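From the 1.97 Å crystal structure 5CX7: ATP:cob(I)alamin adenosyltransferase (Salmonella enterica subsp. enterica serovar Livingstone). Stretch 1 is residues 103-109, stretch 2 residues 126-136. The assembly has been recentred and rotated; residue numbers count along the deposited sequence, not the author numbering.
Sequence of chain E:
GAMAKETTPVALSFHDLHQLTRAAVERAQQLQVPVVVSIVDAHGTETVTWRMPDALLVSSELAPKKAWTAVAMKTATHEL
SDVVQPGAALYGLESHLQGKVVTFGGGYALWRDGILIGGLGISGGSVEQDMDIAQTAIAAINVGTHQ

Stretch 1, residues 103-109: TFGGGYA
Stretch 2, residues 126-136: SVEQDMDIAQT

Stretch 1 is a glycine-rich loop that becomes a strand at Gly-107. Stretch 2 is a helix from Val-127 onward. Strand and helix axes approach to 8.9 Å, and their N-to-C directions differ by 34°. The contact buries 362 Å², both sides summed.

Ser-126 caps the helix: Gln-129 N donates to Ser-126 OG (3.1 Å). In return Ser-126 N donates a hydrogen bond to Gln-129 OE1 (3.0 Å). Ser-126 is p; Gln-129 is m, t. Regular i to i+4 bonds follow, beginning with Asp-130 N to Ser-126 O at 2.9 Å.

Thr-103 (phi/psi -116/14, chi1 p) is buried but does not reach the helix. Phe-104 is extended at -115/166, with chi1 p and chi2 82°. Its CB points sideways, and ring atom CD1 lies 4.0 Å from CG2 of Val-127, an apolar contact. Val-127 is t.

Gly-105 has phi/psi -59/153. Its CA is 5.5 Å from the CA of Val-127. Its N is 3.6 Å from Val-127 CG1, and its C is 3.9 Å from Met-131 CG. A CB here would point toward the helix and clash, 2.5 Å from Met-131 SD and 3.0 Å from Val-127 CG1. Glycine therefore lets the backbone sit directly against these side chains.

Gly-106 makes the closest backbone approach, with its CA 4.5 Å from the CA of Met-131. Its N is 3.6 Å from Met-131 CG, and its CA is 4.1 Å from Asp-130 CB. Phi/psi of 135/-10 calls for glycine by itself, since a CB would jam against the preceding carbonyl O. Asp-130 (m) points its CB toward the loop, but its carboxylate is hydrogen-bonded outside the two stretches.

Gly-107 (-111/138) begins the strand and makes no contact with the helix; a CB would point away.

Tyr-108 (-135/140) has the largest covered area, 84 Å². Its CB points toward the helix, with chi1 m and chi2 84°. Ring atom CD1 packs 3.7 Å from Ala-134 CB. Ala-134 CB also lies 4.0 Å from Gly-106 O, so the small alanine packs against both the loop and the ring. Tyr-108 OH is 3.4 Å from Met-131 CE; Met-131 is m, t, p. The cross-stretch hydrogen bond runs from Gln-135 NE2 to Tyr-108 OH, 2.7 Å, at 155°. Gln-135 (m, t, chi3 13°) starts sideways, but its long chain brings the amide to the hydroxyl.

Ala-109 (-82/142) continues the strand, buried and beyond reach of the helix.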

# COMPACT_ATOMS: atom_id res chain seq x y z
N THR E 103 0.64 15.12 -13.71
CA THR E 103 1.27 15.60 -14.94
C THR E 103 0.40 16.49 -15.79
O THR E 103 0.69 16.75 -16.98
CB THR E 103 1.75 14.40 -15.75
OG1 THR E 103 0.65 13.50 -15.98
CG2 THR E 103 2.82 13.65 -14.95
N PHE E 104 -0.70 16.96 -15.21
CA PHE E 104 -1.48 18.06 -15.82
C PHE E 104 -1.44 19.28 -14.94
O PHE E 104 -1.06 19.25 -13.79
CB PHE E 104 -2.94 17.61 -16.16
CG PHE E 104 -3.67 16.94 -15.02
CD1 PHE E 104 -4.29 17.69 -14.01
CD2 PHE E 104 -3.84 15.55 -15.00
CE1 PHE E 104 -4.95 17.08 -12.95
CE2 PHE E 104 -4.57 14.96 -13.98
CZ PHE E 104 -5.07 15.69 -12.93
N GLY E 105 -1.85 20.41 -15.55
CA GLY E 105 -1.68 21.69 -14.94
C GLY E 105 -2.32 21.93 -13.61
O GLY E 105 -3.36 21.38 -13.23
N GLY E 106 -1.68 22.84 -12.89
CA GLY E 106 -2.19 23.34 -11.61
C GLY E 106 -1.18 23.43 -10.50
O GLY E 106 -1.49 23.98 -9.44
N GLY E 107 0.01 22.87 -10.72
CA GLY E 107 1.10 22.94 -9.81
C GLY E 107 2.21 23.81 -10.39
O GLY E 107 2.51 23.70 -11.55
N TYR E 108 2.80 24.64 -9.54
CA TYR E 108 3.91 25.48 -9.89
C TYR E 108 4.99 25.44 -8.83
O TYR E 108 4.71 25.39 -7.63
CB TYR E 108 3.45 26.94 -10.04
CG TYR E 108 2.68 27.14 -11.27
CD1 TYR E 108 1.32 26.86 -11.27
CD2 TYR E 108 3.24 27.67 -12.41
CE1 TYR E 108 0.58 27.10 -12.39
CE2 TYR E 108 2.49 27.85 -13.59
CZ TYR E 108 1.14 27.57 -13.53
OH TYR E 108 0.31 27.73 -14.59
N ALA E 109 6.23 25.42 -9.28
CA ALA E 109 7.38 25.54 -8.42
C ALA E 109 7.60 27.03 -8.13
O ALA E 109 7.35 27.88 -8.98
CB ALA E 109 8.59 24.98 -9.10
N SER E 126 -11.41 23.09 -13.95
CA SER E 126 -10.80 22.58 -15.16
C SER E 126 -9.32 22.77 -14.92
O SER E 126 -8.95 23.61 -14.09
CB SER E 126 -11.32 23.34 -16.43
OG SER E 126 -10.95 24.72 -16.29
N VAL E 127 -8.48 22.14 -15.73
CA VAL E 127 -7.08 22.34 -15.69
C VAL E 127 -6.71 23.86 -15.90
O VAL E 127 -5.95 24.43 -15.17
CB VAL E 127 -6.38 21.50 -16.69
CG1 VAL E 127 -4.91 21.88 -16.74
CG2 VAL E 127 -6.54 19.99 -16.31
N GLU E 128 -7.40 24.49 -16.83
CA GLU E 128 -7.21 25.94 -17.07
C GLU E 128 -7.55 26.76 -15.86
O GLU E 128 -6.89 27.74 -15.56
CB GLU E 128 -8.03 26.38 -18.30
CG GLU E 128 -7.57 25.78 -19.63
CD GLU E 128 -8.07 24.35 -19.91
OE1 GLU E 128 -8.89 23.75 -19.15
OE2 GLU E 128 -7.54 23.82 -20.91
N GLN E 129 -8.66 26.47 -15.22
CA GLN E 129 -9.06 27.21 -14.03
C GLN E 129 -8.07 27.05 -12.90
O GLN E 129 -7.73 28.00 -12.22
CB GLN E 129 -10.46 26.85 -13.55
CG GLN E 129 -11.56 27.33 -14.43
CD GLN E 129 -12.90 26.73 -14.05
OE1 GLN E 129 -13.02 25.57 -13.60
NE2 GLN E 129 -13.93 27.52 -14.21
N ASP E 130 -7.56 25.82 -12.74
CA ASP E 130 -6.61 25.54 -11.71
C ASP E 130 -5.30 26.30 -11.93
O ASP E 130 -4.77 26.88 -10.99
CB ASP E 130 -6.28 24.02 -11.66
CG ASP E 130 -7.39 23.14 -11.22
OD1 ASP E 130 -8.39 23.53 -10.55
OD2 ASP E 130 -7.25 21.86 -11.44
N MET E 131 -4.87 26.38 -13.18
CA MET E 131 -3.71 27.15 -13.53
C MET E 131 -3.95 28.65 -13.26
O MET E 131 -3.04 29.36 -12.84
CB MET E 131 -3.30 26.90 -14.96
CG MET E 131 -2.72 25.45 -15.17
SD MET E 131 -2.49 25.01 -16.86
CE MET E 131 -1.08 26.04 -17.21
N ASP E 132 -5.08 29.16 -13.68
CA ASP E 132 -5.44 30.58 -13.45
C ASP E 132 -5.39 30.92 -12.00
O ASP E 132 -4.76 31.93 -11.59
CB ASP E 132 -6.84 30.79 -14.03
CG ASP E 132 -7.38 32.26 -13.86
OD1 ASP E 132 -6.99 32.95 -12.93
OD2 ASP E 132 -8.35 32.57 -14.55
N ILE E 133 -6.04 30.11 -11.18
CA ILE E 133 -5.99 30.30 -9.73
C ILE E 133 -4.58 30.29 -9.14
O ILE E 133 -4.24 31.19 -8.40
CB ILE E 133 -6.88 29.29 -9.02
CG1 ILE E 133 -8.38 29.51 -9.40
CG2 ILE E 133 -6.72 29.33 -7.52
CD1 ILE E 133 -9.26 28.30 -9.21
N ALA E 134 -3.78 29.30 -9.55
CA ALA E 134 -2.42 29.19 -9.12
C ALA E 134 -1.60 30.42 -9.54
O ALA E 134 -0.88 30.97 -8.73
CB ALA E 134 -1.79 27.92 -9.67
N GLN E 135 -1.70 30.81 -10.78
CA GLN E 135 -0.96 31.98 -11.30
C GLN E 135 -1.35 33.27 -10.61
O GLN E 135 -0.50 34.09 -10.28
CB GLN E 135 -1.16 32.14 -12.80
CG GLN E 135 -0.47 31.08 -13.65
CD GLN E 135 -1.14 30.94 -15.02
OE1 GLN E 135 -1.93 31.76 -15.42
NE2 GLN E 135 -0.84 29.86 -15.73
N THR E 136 -2.62 33.44 -10.37
CA THR E 136 -3.14 34.62 -9.65
C THR E 136 -2.56 34.67 -8.25
O THR E 136 -2.19 35.73 -7.77
CB THR E 136 -4.70 34.60 -9.61
OG1 THR E 136 -5.19 34.55 -10.94
CG2 THR E 136 -5.29 35.85 -8.91